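Intron-associated endonuclease 1 (Enterobacteria phage T4, PDB 1MK0) probably cuts DNA as the GIY-YIG catalytic domain of the phage T4 intron endonuclease I-TevI. Local coordinates at residues 7-10 with 15-18; 20-25 with 64-69; 33-38 with 44-49; 54-59 with 87-92; 59-64 with 76-81. The protein carries 1 engineered substitution. All coordinates share one frame; numbering follows the deposited sequence.

Contact 1 of 5, residues 7-10 with 15-18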
# COMPACT_ATOMS: atom_id res chain seq x y z
N GLN A 7 1.74 -3.61 -3.68
CA GLN A 7 2.42 -3.69 -2.40
C GLN A 7 3.55 -2.67 -2.41
O GLN A 7 4.14 -2.38 -3.46
CB GLN A 7 3.00 -5.09 -2.15
CG GLN A 7 4.11 -5.50 -3.11
CD GLN A 7 4.77 -6.82 -2.73
OE1 GLN A 7 5.62 -7.33 -3.47
NE2 GLN A 7 4.38 -7.37 -1.59
N ILE A 8 3.82 -2.08 -1.25
CA ILE A 8 4.91 -1.14 -1.08
C ILE A 8 5.76 -1.86 -0.04
O ILE A 8 5.33 -2.02 1.10
CB ILE A 8 4.43 0.22 -0.53
CG1 ILE A 8 3.51 0.89 -1.55
CG2 ILE A 8 5.64 1.12 -0.24
CD1 ILE A 8 2.96 2.24 -1.11
N LYS A 9 6.94 -2.30 -0.44
CA LYS A 9 7.81 -3.06 0.45
C LYS A 9 9.06 -2.34 0.92
O LYS A 9 9.80 -1.76 0.13
CB LYS A 9 8.19 -4.38 -0.23
CG LYS A 9 9.09 -5.29 0.61
CD LYS A 9 9.23 -6.68 -0.01
CE LYS A 9 9.84 -6.63 -1.40
NZ LYS A 9 10.04 -7.99 -1.98
N ASN A 10 9.30 -2.39 2.23
CA ASN A 10 10.47 -1.77 2.82
C ASN A 10 11.64 -2.71 2.49
O ASN A 10 11.63 -3.88 2.89
CB ASN A 10 10.29 -1.66 4.33
CG ASN A 10 11.41 -0.91 5.01
OD1 ASN A 10 12.58 -1.13 4.70
ND2 ASN A 10 11.07 -0.04 5.94
N LYS A 15 8.93 -5.68 5.17
CA LYS A 15 7.55 -5.45 5.60
C LYS A 15 6.83 -4.75 4.44
O LYS A 15 7.44 -3.97 3.71
CB LYS A 15 7.50 -4.57 6.85
CG LYS A 15 8.00 -5.26 8.11
CD LYS A 15 7.93 -4.31 9.30
CE LYS A 15 8.43 -4.98 10.57
NZ LYS A 15 7.60 -6.16 10.94
N VAL A 16 5.54 -5.03 4.27
CA VAL A 16 4.81 -4.41 3.17
C VAL A 16 3.51 -3.71 3.55
O VAL A 16 2.93 -3.93 4.61
CB VAL A 16 4.45 -5.44 2.07
CG1 VAL A 16 5.68 -6.22 1.65
CG2 VAL A 16 3.36 -6.38 2.57
N TYR A 17 3.07 -2.86 2.63
CA TYR A 17 1.82 -2.12 2.74
C TYR A 17 1.06 -2.57 1.49
O TYR A 17 1.58 -2.47 0.38
CB TYR A 17 2.08 -0.62 2.65
CG TYR A 17 0.83 0.23 2.65
CD1 TYR A 17 0.23 0.64 3.84
CD2 TYR A 17 0.23 0.62 1.44
CE1 TYR A 17 -0.92 1.42 3.84
CE2 TYR A 17 -0.93 1.41 1.44
CZ TYR A 17 -1.50 1.80 2.64
OH TYR A 17 -2.63 2.59 2.65
N VAL A 18 -0.15 -3.08 1.68
CA VAL A 18 -0.97 -3.52 0.55
C VAL A 18 -2.05 -2.48 0.28
O VAL A 18 -2.70 -2.00 1.20
CB VAL A 18 -1.65 -4.88 0.85
CG1 VAL A 18 -2.64 -5.22 -0.26
CG2 VAL A 18 -0.60 -5.97 0.98

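Contact 2 of 5, residues 20-25 with 64-69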
# COMPACT_ATOMS: atom_id res chain seq x y z
N SER A 20 -4.80 -0.52 -3.07
CA SER A 20 -5.46 -0.65 -4.36
C SER A 20 -5.39 0.70 -5.07
O SER A 20 -5.36 1.74 -4.42
CB SER A 20 -6.92 -1.08 -4.18
OG SER A 20 -7.64 -0.14 -3.40
N ALA A 21 -5.37 0.69 -6.39
CA ALA A 21 -5.28 1.95 -7.12
C ALA A 21 -5.99 1.96 -8.45
O ALA A 21 -6.10 0.93 -9.13
CB ALA A 21 -3.82 2.32 -7.32
N LYS A 22 -6.47 3.15 -8.83
CA LYS A 22 -7.13 3.36 -10.11
C LYS A 22 -5.97 3.41 -11.11
O LYS A 22 -6.09 2.98 -12.25
CB LYS A 22 -7.91 4.67 -10.11
CG LYS A 22 -8.53 5.04 -11.45
CD LYS A 22 -9.50 3.98 -11.96
CE LYS A 22 -10.06 4.35 -13.33
NZ LYS A 22 -10.93 3.28 -13.89
N ASP A 23 -4.84 3.96 -10.65
CA ASP A 23 -3.61 4.03 -11.44
C ASP A 23 -2.43 3.85 -10.49
O ASP A 23 -2.21 4.67 -9.61
CB ASP A 23 -3.44 5.35 -12.18
CG ASP A 23 -2.15 5.37 -13.00
OD1 ASP A 23 -2.06 4.59 -13.98
OD2 ASP A 23 -1.23 6.13 -12.65
N PHE A 24 -1.68 2.77 -10.68
CA PHE A 24 -0.54 2.47 -9.82
C PHE A 24 0.49 3.59 -9.67
O PHE A 24 0.76 4.05 -8.56
CB PHE A 24 0.17 1.21 -10.31
CG PHE A 24 -0.65 -0.04 -10.18
CD1 PHE A 24 -1.07 -0.48 -8.92
CD2 PHE A 24 -0.98 -0.79 -11.30
CE1 PHE A 24 -1.81 -1.65 -8.79
CE2 PHE A 24 -1.72 -1.97 -11.18
CZ PHE A 24 -2.14 -2.40 -9.92
N GLU A 25 1.07 4.02 -10.79
CA GLU A 25 2.11 5.05 -10.76
C GLU A 25 1.71 6.30 -9.99
O GLU A 25 2.49 6.80 -9.18
CB GLU A 25 2.50 5.43 -12.19
CG GLU A 25 3.96 5.79 -12.35
CD GLU A 25 4.89 4.61 -12.06
OE1 GLU A 25 4.77 3.57 -12.74
OE2 GLU A 25 5.73 4.73 -11.14
N ILE A 64 -6.18 -5.58 -11.95
CA ILE A 64 -7.60 -5.90 -12.10
C ILE A 64 -8.38 -4.60 -12.16
O ILE A 64 -7.88 -3.55 -11.76
CB ILE A 64 -8.13 -6.75 -10.92
CG1 ILE A 64 -7.91 -6.01 -9.59
CG2 ILE A 64 -7.45 -8.11 -10.91
CD1 ILE A 64 -8.39 -6.78 -8.38
N PRO A 65 -9.62 -4.64 -12.67
CA PRO A 65 -10.45 -3.43 -12.77
C PRO A 65 -10.69 -2.80 -11.41
O PRO A 65 -10.86 -3.50 -10.41
CB PRO A 65 -11.75 -3.96 -13.39
CG PRO A 65 -11.27 -5.09 -14.25
CD PRO A 65 -10.27 -5.78 -13.34
N TYR A 66 -10.69 -1.47 -11.37
CA TYR A 66 -10.91 -0.76 -10.12
C TYR A 66 -12.41 -0.64 -9.85
O TYR A 66 -13.03 0.41 -10.06
CB TYR A 66 -10.25 0.62 -10.19
CG TYR A 66 -10.16 1.35 -8.87
CD1 TYR A 66 -11.02 2.40 -8.57
CD2 TYR A 66 -9.21 0.99 -7.92
CE1 TYR A 66 -10.94 3.08 -7.36
CE2 TYR A 66 -9.11 1.66 -6.70
CZ TYR A 66 -9.98 2.71 -6.43
OH TYR A 66 -9.90 3.39 -5.23
N GLU A 67 -12.99 -1.75 -9.42
CA GLU A 67 -14.41 -1.85 -9.10
C GLU A 67 -14.51 -2.28 -7.64
O GLU A 67 -13.89 -3.26 -7.24
CB GLU A 67 -15.09 -2.87 -10.01
CG GLU A 67 -15.07 -2.52 -11.50
CD GLU A 67 -15.86 -1.26 -11.82
OE1 GLU A 67 -16.90 -1.03 -11.17
OE2 GLU A 67 -15.44 -0.50 -12.72
N LYS A 68 -15.29 -1.55 -6.86
CA LYS A 68 -15.42 -1.82 -5.43
C LYS A 68 -15.49 -3.27 -4.99
O LYS A 68 -14.66 -3.72 -4.20
CB LYS A 68 -16.61 -1.06 -4.84
CG LYS A 68 -16.68 -1.18 -3.33
CD LYS A 68 -17.56 -0.12 -2.70
CE LYS A 68 -17.49 -0.20 -1.18
NZ LYS A 68 -18.22 0.92 -0.51
N ASP A 69 -16.48 -4.01 -5.48
CA ASP A 69 -16.62 -5.40 -5.08
C ASP A 69 -15.33 -6.19 -5.24
O ASP A 69 -14.83 -6.79 -4.28
CB ASP A 69 -17.75 -6.07 -5.85
CG ASP A 69 -19.12 -5.71 -5.30
OD1 ASP A 69 -19.34 -5.93 -4.09
OD2 ASP A 69 -19.96 -5.21 -6.07
O HOH W 1 -8.82 2.34 -3.04
O HOH W 2 -10.32 0.32 -13.88
O HOH W 3 -13.30 2.50 -12.05

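Contact 3 of 5, residues 33-38 with 44-49. With BME (beta-mercaptoethanol), chain C.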
# COMPACT_ATOMS: atom_id res chain seq x y z
N LYS A 33 4.37 11.62 -1.52
CA LYS A 33 4.14 13.05 -1.31
C LYS A 33 3.52 13.21 0.07
O LYS A 33 3.85 14.13 0.82
CB LYS A 33 3.20 13.61 -2.37
CG LYS A 33 3.83 13.84 -3.73
CD LYS A 33 2.89 14.60 -4.64
CE LYS A 33 3.53 14.89 -5.99
NZ LYS A 33 2.62 15.66 -6.88
N ASP A 34 2.61 12.30 0.40
CA ASP A 34 1.94 12.32 1.69
C ASP A 34 2.90 12.06 2.84
O ASP A 34 2.84 12.73 3.87
CB ASP A 34 0.81 11.29 1.72
CG ASP A 34 -0.42 11.74 0.96
OD1 ASP A 34 -0.39 12.84 0.36
OD2 ASP A 34 -1.43 11.00 0.96
N LEU A 35 3.77 11.08 2.66
CA LEU A 35 4.74 10.74 3.70
C LEU A 35 5.67 11.91 3.97
O LEU A 35 6.04 12.17 5.12
CB LEU A 35 5.54 9.49 3.29
CG LEU A 35 4.71 8.20 3.34
CD1 LEU A 35 5.42 7.09 2.58
CD2 LEU A 35 4.48 7.80 4.79
N GLU A 36 6.04 12.64 2.92
CA GLU A 36 6.92 13.79 3.08
C GLU A 36 6.20 14.92 3.82
O GLU A 36 6.83 15.66 4.58
CB GLU A 36 7.41 14.26 1.72
CG GLU A 36 8.40 13.30 1.08
CD GLU A 36 8.93 13.80 -0.25
OE1 GLU A 36 9.39 14.97 -0.30
OE2 GLU A 36 8.90 13.03 -1.23
N LYS A 37 4.90 15.05 3.60
CA LYS A 37 4.11 16.08 4.27
C LYS A 37 3.79 15.65 5.70
O LYS A 37 3.27 16.44 6.50
CB LYS A 37 2.82 16.37 3.50
CG LYS A 37 3.03 17.17 2.22
CD LYS A 37 1.71 17.59 1.59
CE LYS A 37 0.93 16.40 1.05
NZ LYS A 37 -0.31 16.84 0.35
N GLY A 38 4.09 14.39 6.01
CA GLY A 38 3.86 13.86 7.34
C GLY A 38 2.43 13.58 7.75
O GLY A 38 2.13 13.44 8.94
N LYS A 44 2.06 3.65 10.87
CA LYS A 44 3.16 2.70 10.80
C LYS A 44 4.07 3.00 9.61
O LYS A 44 5.29 2.97 9.74
CB LYS A 44 2.62 1.27 10.72
CG LYS A 44 1.73 0.92 11.91
CD LYS A 44 1.45 -0.57 12.00
CE LYS A 44 0.65 -1.07 10.83
NZ LYS A 44 0.28 -2.51 11.01
N LEU A 45 3.47 3.29 8.46
CA LEU A 45 4.27 3.61 7.29
C LEU A 45 4.94 4.96 7.52
O LEU A 45 6.11 5.15 7.17
CB LEU A 45 3.40 3.66 6.03
CG LEU A 45 4.18 3.79 4.72
CD1 LEU A 45 5.10 2.58 4.53
CD2 LEU A 45 3.20 3.89 3.57
N GLN A 46 4.20 5.89 8.12
CA GLN A 46 4.74 7.21 8.41
C GLN A 46 5.95 7.12 9.33
O GLN A 46 6.95 7.81 9.11
CB GLN A 46 3.67 8.10 9.06
CG GLN A 46 4.12 9.55 9.22
CD GLN A 46 4.24 10.28 7.89
OE1 GLN A 46 3.24 10.57 7.23
NE2 GLN A 46 5.47 10.57 7.47
N ARG A 47 5.87 6.28 10.36
CA ARG A 47 6.97 6.12 11.29
C ARG A 47 8.21 5.57 10.60
O ARG A 47 9.32 6.04 10.83
CB ARG A 47 6.57 5.18 12.43
CG ARG A 47 5.68 5.83 13.47
CD ARG A 47 5.24 4.82 14.50
NE ARG A 47 4.57 5.44 15.63
CZ ARG A 47 3.98 4.75 16.61
NH1 ARG A 47 3.98 3.43 16.58
NH2 ARG A 47 3.39 5.39 17.61
N SER A 48 8.01 4.56 9.76
CA SER A 48 9.12 3.95 9.05
C SER A 48 9.75 4.97 8.11
O SER A 48 10.98 5.08 8.04
CB SER A 48 8.63 2.74 8.24
OG SER A 48 9.71 2.12 7.58
N PHE A 49 8.91 5.71 7.41
CA PHE A 49 9.39 6.72 6.48
C PHE A 49 10.12 7.84 7.21
O PHE A 49 11.10 8.39 6.70
CB PHE A 49 8.22 7.30 5.68
CG PHE A 49 8.63 8.32 4.65
CD1 PHE A 49 8.71 9.67 4.98
CD2 PHE A 49 8.95 7.92 3.36
CE1 PHE A 49 9.11 10.61 4.03
CE2 PHE A 49 9.34 8.86 2.40
CZ PHE A 49 9.42 10.20 2.74
C1 BME C . -2.93 14.02 1.92
C2 BME C . -2.34 14.52 3.23
O1 BME C . -2.54 14.48 0.85
S2 BME C . -0.70 13.88 3.66

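Contact 4 of 5, residues 54-59 with 87-92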
# COMPACT_ATOMS: atom_id res chain seq x y z
N ASN A 54 12.50 7.25 1.74
CA ASN A 54 12.04 6.27 0.76
C ASN A 54 12.98 5.11 0.46
O ASN A 54 13.74 5.15 -0.52
CB ASN A 54 11.66 6.97 -0.54
CG ASN A 54 10.94 6.04 -1.51
OD1 ASN A 54 10.51 6.47 -2.59
ND2 ASN A 54 10.81 4.77 -1.14
N VAL A 55 12.92 4.08 1.29
CA VAL A 55 13.72 2.88 1.11
C VAL A 55 12.77 1.78 0.64
O VAL A 55 13.04 0.59 0.83
CB VAL A 55 14.39 2.43 2.44
CG1 VAL A 55 15.45 3.44 2.85
CG2 VAL A 55 13.34 2.30 3.54
N PHE A 56 11.67 2.19 0.02
CA PHE A 56 10.66 1.24 -0.44
C PHE A 56 10.69 0.89 -1.93
O PHE A 56 11.23 1.63 -2.75
CB PHE A 56 9.26 1.76 -0.10
CG PHE A 56 9.08 2.08 1.36
CD1 PHE A 56 9.51 3.29 1.88
CD2 PHE A 56 8.51 1.14 2.21
CE1 PHE A 56 9.38 3.57 3.24
CE2 PHE A 56 8.38 1.41 3.58
CZ PHE A 56 8.81 2.63 4.09
N GLU A 57 10.09 -0.25 -2.24
CA GLU A 57 9.96 -0.76 -3.60
C GLU A 57 8.48 -1.03 -3.84
O GLU A 57 7.85 -1.75 -3.07
CB GLU A 57 10.73 -2.07 -3.77
CG GLU A 57 12.18 -1.91 -4.14
CD GLU A 57 12.82 -3.25 -4.49
OE1 GLU A 57 12.30 -3.94 -5.39
OE2 GLU A 57 13.85 -3.60 -3.87
N CYS A 58 7.94 -0.45 -4.90
CA CYS A 58 6.53 -0.64 -5.24
C CYS A 58 6.39 -1.66 -6.36
O CYS A 58 7.11 -1.60 -7.36
CB CYS A 58 5.91 0.68 -5.69
SG CYS A 58 5.93 2.00 -4.45
N SER A 59 5.47 -2.61 -6.20
CA SER A 59 5.24 -3.62 -7.22
C SER A 59 3.76 -3.96 -7.30
O SER A 59 3.02 -3.78 -6.34
CB SER A 59 6.07 -4.88 -6.95
OG SER A 59 5.76 -5.45 -5.69
N ASN A 87 2.33 -7.88 10.61
CA ASN A 87 3.72 -7.75 10.20
C ASN A 87 3.93 -6.79 9.03
O ASN A 87 4.87 -6.93 8.26
CB ASN A 87 4.28 -9.13 9.84
CG ASN A 87 5.76 -9.09 9.49
OD1 ASN A 87 6.58 -8.59 10.26
ND2 ASN A 87 6.11 -9.62 8.32
N GLY A 88 3.05 -5.81 8.91
CA GLY A 88 3.17 -4.86 7.82
C GLY A 88 2.76 -3.46 8.19
O GLY A 88 2.68 -3.11 9.37
N TYR A 89 2.46 -2.65 7.18
CA TYR A 89 2.08 -1.26 7.41
C TYR A 89 0.60 -0.94 7.33
O TYR A 89 0.21 0.20 7.54
CB TYR A 89 2.86 -0.36 6.45
CG TYR A 89 4.36 -0.47 6.61
CD1 TYR A 89 5.14 -1.08 5.64
CD2 TYR A 89 4.99 -0.01 7.77
CE1 TYR A 89 6.51 -1.22 5.80
CE2 TYR A 89 6.36 -0.14 7.94
CZ TYR A 89 7.11 -0.75 6.95
OH TYR A 89 8.47 -0.90 7.12
N ASN A 90 -0.24 -1.93 7.02
CA ASN A 90 -1.68 -1.67 6.96
C ASN A 90 -2.23 -1.58 8.37
O ASN A 90 -1.88 -2.38 9.23
CB ASN A 90 -2.39 -2.79 6.20
CG ASN A 90 -2.09 -2.76 4.72
OD1 ASN A 90 -1.14 -3.39 4.25
ND2 ASN A 90 -2.89 -2.01 3.97
N ILE A 91 -3.10 -0.59 8.61
CA ILE A 91 -3.67 -0.41 9.94
C ILE A 91 -5.07 -0.98 10.09
O ILE A 91 -5.64 -0.94 11.18
CB ILE A 91 -3.74 1.09 10.34
CG1 ILE A 91 -4.65 1.86 9.38
CG2 ILE A 91 -2.34 1.69 10.36
CD1 ILE A 91 -4.98 3.26 9.85
N ALA A 92 -5.63 -1.51 9.01
CA ALA A 92 -6.96 -2.10 9.05
C ALA A 92 -7.24 -2.80 7.73
O ALA A 92 -6.40 -2.80 6.84
CB ALA A 92 -8.00 -1.01 9.29

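Contact 5 of 5, residues 59-64 with 76-81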
# COMPACT_ATOMS: atom_id res chain seq x y z
N SER A 59 5.47 -2.61 -6.20
CA SER A 59 5.24 -3.62 -7.22
C SER A 59 3.76 -3.96 -7.30
O SER A 59 3.02 -3.78 -6.34
CB SER A 59 6.07 -4.88 -6.95
OG SER A 59 5.76 -5.45 -5.69
N ILE A 60 3.33 -4.44 -8.46
CA ILE A 60 1.94 -4.81 -8.66
C ILE A 60 1.71 -6.24 -8.20
O ILE A 60 2.50 -7.13 -8.51
CB ILE A 60 1.56 -4.72 -10.16
CG1 ILE A 60 1.68 -3.28 -10.64
CG2 ILE A 60 0.16 -5.26 -10.38
CD1 ILE A 60 1.53 -3.11 -12.14
N LEU A 61 0.64 -6.46 -7.45
CA LEU A 61 0.30 -7.80 -6.99
C LEU A 61 -0.69 -8.39 -7.99
O LEU A 61 -0.54 -9.54 -8.40
CB LEU A 61 -0.32 -7.76 -5.60
CG LEU A 61 0.58 -7.33 -4.43
CD1 LEU A 61 -0.23 -7.33 -3.15
CD2 LEU A 61 1.76 -8.27 -4.31
N GLU A 62 -1.67 -7.59 -8.37
CA GLU A 62 -2.71 -8.02 -9.31
C GLU A 62 -3.27 -6.85 -10.10
O GLU A 62 -3.77 -5.90 -9.51
CB GLU A 62 -3.88 -8.63 -8.56
CG GLU A 62 -3.89 -10.12 -8.41
CD GLU A 62 -5.03 -10.57 -7.53
OE1 GLU A 62 -6.18 -10.12 -7.76
OE2 GLU A 62 -4.78 -11.35 -6.60
N GLU A 63 -3.21 -6.92 -11.43
CA GLU A 63 -3.79 -5.87 -12.24
C GLU A 63 -5.23 -6.33 -12.49
O GLU A 63 -5.45 -7.35 -13.13
CB GLU A 63 -3.07 -5.70 -13.59
CG GLU A 63 -3.72 -4.61 -14.45
CD GLU A 63 -3.02 -4.39 -15.79
OE1 GLU A 63 -3.55 -3.60 -16.60
OE2 GLU A 63 -1.96 -4.99 -16.03
N ILE A 64 -6.18 -5.58 -11.95
CA ILE A 64 -7.60 -5.90 -12.10
C ILE A 64 -8.38 -4.60 -12.16
O ILE A 64 -7.88 -3.55 -11.76
CB ILE A 64 -8.13 -6.75 -10.92
CG1 ILE A 64 -7.91 -6.01 -9.59
CG2 ILE A 64 -7.45 -8.11 -10.91
CD1 ILE A 64 -8.39 -6.78 -8.38
N ASN A 76 -8.20 -7.37 0.53
CA ASN A 76 -8.19 -8.07 1.81
C ASN A 76 -7.52 -9.42 1.71
O ASN A 76 -6.90 -9.88 2.66
CB ASN A 76 -9.61 -8.23 2.35
CG ASN A 76 -10.12 -6.97 3.02
OD1 ASN A 76 -9.35 -6.25 3.65
ND2 ASN A 76 -11.41 -6.71 2.90
N PHE A 77 -7.63 -10.06 0.55
CA PHE A 77 -6.97 -11.35 0.36
C PHE A 77 -5.47 -11.16 0.55
O PHE A 77 -4.84 -11.90 1.29
CB PHE A 77 -7.22 -11.90 -1.05
CG PHE A 77 -6.36 -13.08 -1.38
CD1 PHE A 77 -6.65 -14.34 -0.86
CD2 PHE A 77 -5.21 -12.93 -2.15
CE1 PHE A 77 -5.81 -15.42 -1.10
CE2 PHE A 77 -4.37 -14.00 -2.40
CZ PHE A 77 -4.67 -15.26 -1.87
N TRP A 78 -4.91 -10.17 -0.14
CA TRP A 78 -3.48 -9.92 -0.05
C TRP A 78 -3.01 -9.41 1.30
O TRP A 78 -1.90 -9.73 1.73
CB TRP A 78 -3.04 -8.97 -1.17
CG TRP A 78 -3.01 -9.67 -2.49
CD1 TRP A 78 -3.82 -9.44 -3.57
CD2 TRP A 78 -2.16 -10.76 -2.85
NE1 TRP A 78 -3.53 -10.33 -4.58
CE2 TRP A 78 -2.51 -11.15 -4.16
CE3 TRP A 78 -1.13 -11.44 -2.19
CZ2 TRP A 78 -1.87 -12.20 -4.82
CZ3 TRP A 78 -0.50 -12.49 -2.85
CH2 TRP A 78 -0.87 -12.86 -4.15
N ILE A 79 -3.85 -8.63 1.98
CA ILE A 79 -3.48 -8.13 3.31
C ILE A 79 -3.30 -9.32 4.25
O ILE A 79 -2.37 -9.36 5.04
CB ILE A 79 -4.57 -7.20 3.88
CG1 ILE A 79 -4.54 -5.85 3.15
CG2 ILE A 79 -4.36 -6.98 5.37
CD1 ILE A 79 -5.68 -4.93 3.52
N LYS A 80 -4.21 -10.29 4.14
CA LYS A 80 -4.14 -11.47 4.99
C LYS A 80 -3.03 -12.41 4.51
O LYS A 80 -2.26 -12.94 5.32
CB LYS A 80 -5.48 -12.20 4.96
CG LYS A 80 -5.57 -13.38 5.92
CD LYS A 80 -6.99 -13.93 5.98
CE LYS A 80 -7.11 -15.04 7.00
NZ LYS A 80 -8.51 -15.52 7.11
N GLU A 81 -2.94 -12.60 3.20
CA GLU A 81 -1.93 -13.48 2.62
C GLU A 81 -0.52 -13.05 3.00
O GLU A 81 0.34 -13.88 3.32
CB GLU A 81 -2.07 -13.50 1.10
CG GLU A 81 -1.16 -14.49 0.39
CD GLU A 81 -1.56 -15.94 0.62
OE1 GLU A 81 -0.83 -16.83 0.14
OE2 GLU A 81 -2.60 -16.18 1.28

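Contact 1 of 5, residues 7-10 with 15-18
Ile-8 and Tyr-17 are the hydrogen-bonded pair in the middle of this antiparallel hairpin. Ile-8 N donates to Tyr-17 O over 2.8 Å, and Tyr-17 N donates back to Ile-8 O over 2.9 Å. Nearer the turn, Asn-10 N reaches Lys-15 O in a nearly straight bond of 2.9 Å. Ile-8 and Tyr-17 share one face of the sheet and lie side by side, with their CB atoms 4.0 Å apart. Tyr-17 carries CG opposite the backbone N (chi1 175°). Tyr-17 CD2 then comes 4.1 Å from Ile-8 CD1, the end of the extended isoleucine branch, which approaches the ring obliquely. The other face holds Gln-7, Lys-9, Val-16 and Val-18. There Val-16 CG1 is the meeting point. Lys-9 CB packs on Val-16 CG1 at 3.6 Å, and the next two methylenes of the lysine run past it before the chain bends away. Gln-7 comes from the diagonal position. Its CG stands between backbone N and carbonyl carbon (chi1 65°), and the extended chain takes NE2 to 3.7 Å from Val-16 CG1. These strands carry parts of the two halves of the GIY-YIG signature. Strand 4-10 is central, with strand 56-63 bonded along its other edge. Phe-56 and Cys-58 touch Ile-8, His-31 meets the Tyr-17 ring, and helix 68-81 packs on Val-18.

Contact 2 of 5, residues 20-25 with 64-69
Tyr-66 lays its ring against the backbone of Ala-21 and Lys-22, and this is the tight part of the contact. Lys-22 N sits 3.5 Å above the ring plane, toward the rim. Lys-22 CB is 4.2 Å from the ring centroid and only 13° off the ring normal, a CH-pi contact. Ala-21 O comes obliquely to Tyr-66 CD2 at 3.3 Å. The lysine chain bends at chi2 (59°), which brings CD to 3.9 Å from Tyr-66 CB. Beyond this the contact is wet, and the polar groups of the two segments meet through water. One water lies 2.8 Å from Ser-20 OG and 2.7 Å from Tyr-66 OH. Two more waters accept from Lys-22 NZ; one also accepts from Tyr-66 N, and the other donates to Tyr-66 O at 2.9 Å. Phe-96 stacks on the tyrosine ring, and Gly-97 N bonds its hydroxyl. Ser-20 N binds a citrate, probably from the crystallisation liquor, which may mark a pocket. Both segments are lead-ins to helices. Asp-23 is the N-cap of helix 24-37, and its OD2 takes Lys-26 N. Tyr-66 centres an inverse gamma turn just before Glu-67, the N-cap of helix 68-81.

Contact 3 of 5, residues 33-38 with 44-49
Leu-35 points from helix 24-37 into helix 43-52 and can be followed atom by atom. Its CB stands 3.5 Å above the centre of the Phe-49 ring, a CH-pi contact close to the ring normal. CG carries on past the same ring. The branches then part. Leu-35 CD1 meets Phe-49 CD2 at 3.7 Å and Leu-45 CD2 at 4.0 Å. Leu-35 CD2 turns to the helix backbone and lies 3.7 Å from Gln-46 CA. Glu-36 adds its CG, 3.7 Å from Phe-49 CZ. The leucine backbone is held as well. Gln-46 NE2 donates to Leu-35 O over 2.9 Å, almost straight (170°) and onto a lone pair in the carbonyl plane. A bend at chi2 (69°) brings the glutamine amide back to this helix end. Gly-38 ends the helix there in a Schellman motif. The amide is gripped on both sides: OE1 accepts from His-40 N, and NE2 also donates to Asn-50 OD1. On the outer side, Lys-37 NZ bonds O1 of a beta-mercaptoethanol. The two helix segments cross at -72°. Leu-45 goes on to touch Phe-56 of strand 56-63 and Tyr-89, and Lys-44 NZ binds the carbonyls of Gly-88 and Asn-90 in the loop after helix 68-81.

Contact 4 of 5, residues 54-59 with 87-92
Phe-56 and Tyr-89 make the whole of this contact, and they make it with their rings. The aromatic part is an offset edge-to-face pair. The edge of Phe-56 is turned toward the face of Tyr-89, with the planes at 73° and the centroids 6.0 Å apart. Phe-56 CE2 leads. It comes 3.9 Å from Tyr-89 CE1 and 4.2 Å from Tyr-89 CZ, so it lands near the rim of the tyrosine and not over its centre. Both residues place CG beside the backbone N (chi1 -55° in Phe-56, -60° in Tyr-89), and the rings reach toward each other from well-separated backbones. The nearest CA atoms, Phe-56 CA and Tyr-89 CA, are 11.9 Å apart. A second apolar touch comes from within the first segment: Val-55 CG2 lies 4.1 Å above the Phe-56 ring plane, toward its rim. The polar bonds lead elsewhere. Tyr-89 OH is hydrogen-bonded to Asn-10 ND2 and weakly to Ser-48 OG, which fixes the far end of the ring. Tyr-89 also bonds Val-16 through the backbone, and Glu-57 bonds Lys-9 in the same manner. The ring pair thus bridges the edge strand 56-63 and the loop after helix 68-81. Phe-32 of helix 24-37, Asn-10 of strand 4-10 and Ser-48 of helix 43-52 pack round Phe-56.

Contact 5 of 5, residues 59-64 with 76-81
Trp-78 is met by Leu-61 over one face and by Glu-62 at its edge. Leu-61 CD1 stands 3.6 Å above the indole plane, toward the rim, and comes 3.7 Å from Trp-78 CG. This methyl makes a CH-pi contact with the five-membered ring. Trp-78 NE1 donates to Glu-62 OE2 over a short 2.6 Å, with an N-H...O angle of 146°. The oxygen is tilted 17° from the indole plane. The N-H meets Glu-62 OE2 from above the carboxylate plane, 60° out of it. The opposite indole face is taken by Phe-77, the preceding residue of the same helix, whose CE2 is 3.7 Å above its centre. The tryptophan is therefore sandwiched between leucine and phenylalanine. Two successive residues of the strand can both serve this helix because Leu-61 and Glu-62 form a classic beta bulge, both facing Ile-5. The bulge falls in strand 56-63, at an edge of the antiparallel sheet, where the chain turns a corner. Farther out, Arg-74 from one turn earlier in helix 68-81 forms a salt bridge to Glu-62 OE2. The same arginine makes a cation-pi contact with Phe-77. Trp-78 also touches Ile-5 and Val-18 of the two other strands, and Leu-61 also touches Gln-7 and Leu-82.

The contacts follow the single small GIY-YIG domain round its three-stranded antiparallel sheet. Contact 1 comes first along the chain and joins strands 4-10 and 16-21. Contacts 1 and 4 have centres about 3 Å apart, near the middle of the domain. Contact 3 pairs helices 24-37 and 43-52 and touches contact 4. Contacts 2 and 5 share Ile-64 and helix 68-81, with centres about 11 Å apart. Contacts 2 and 3 lie on opposite sides of the chain centre, about 22 Å apart, yet both use helix 24-37. Contact 2 crosses contacts 4 and 5 in sequence, so early and late parts of the chain interlock.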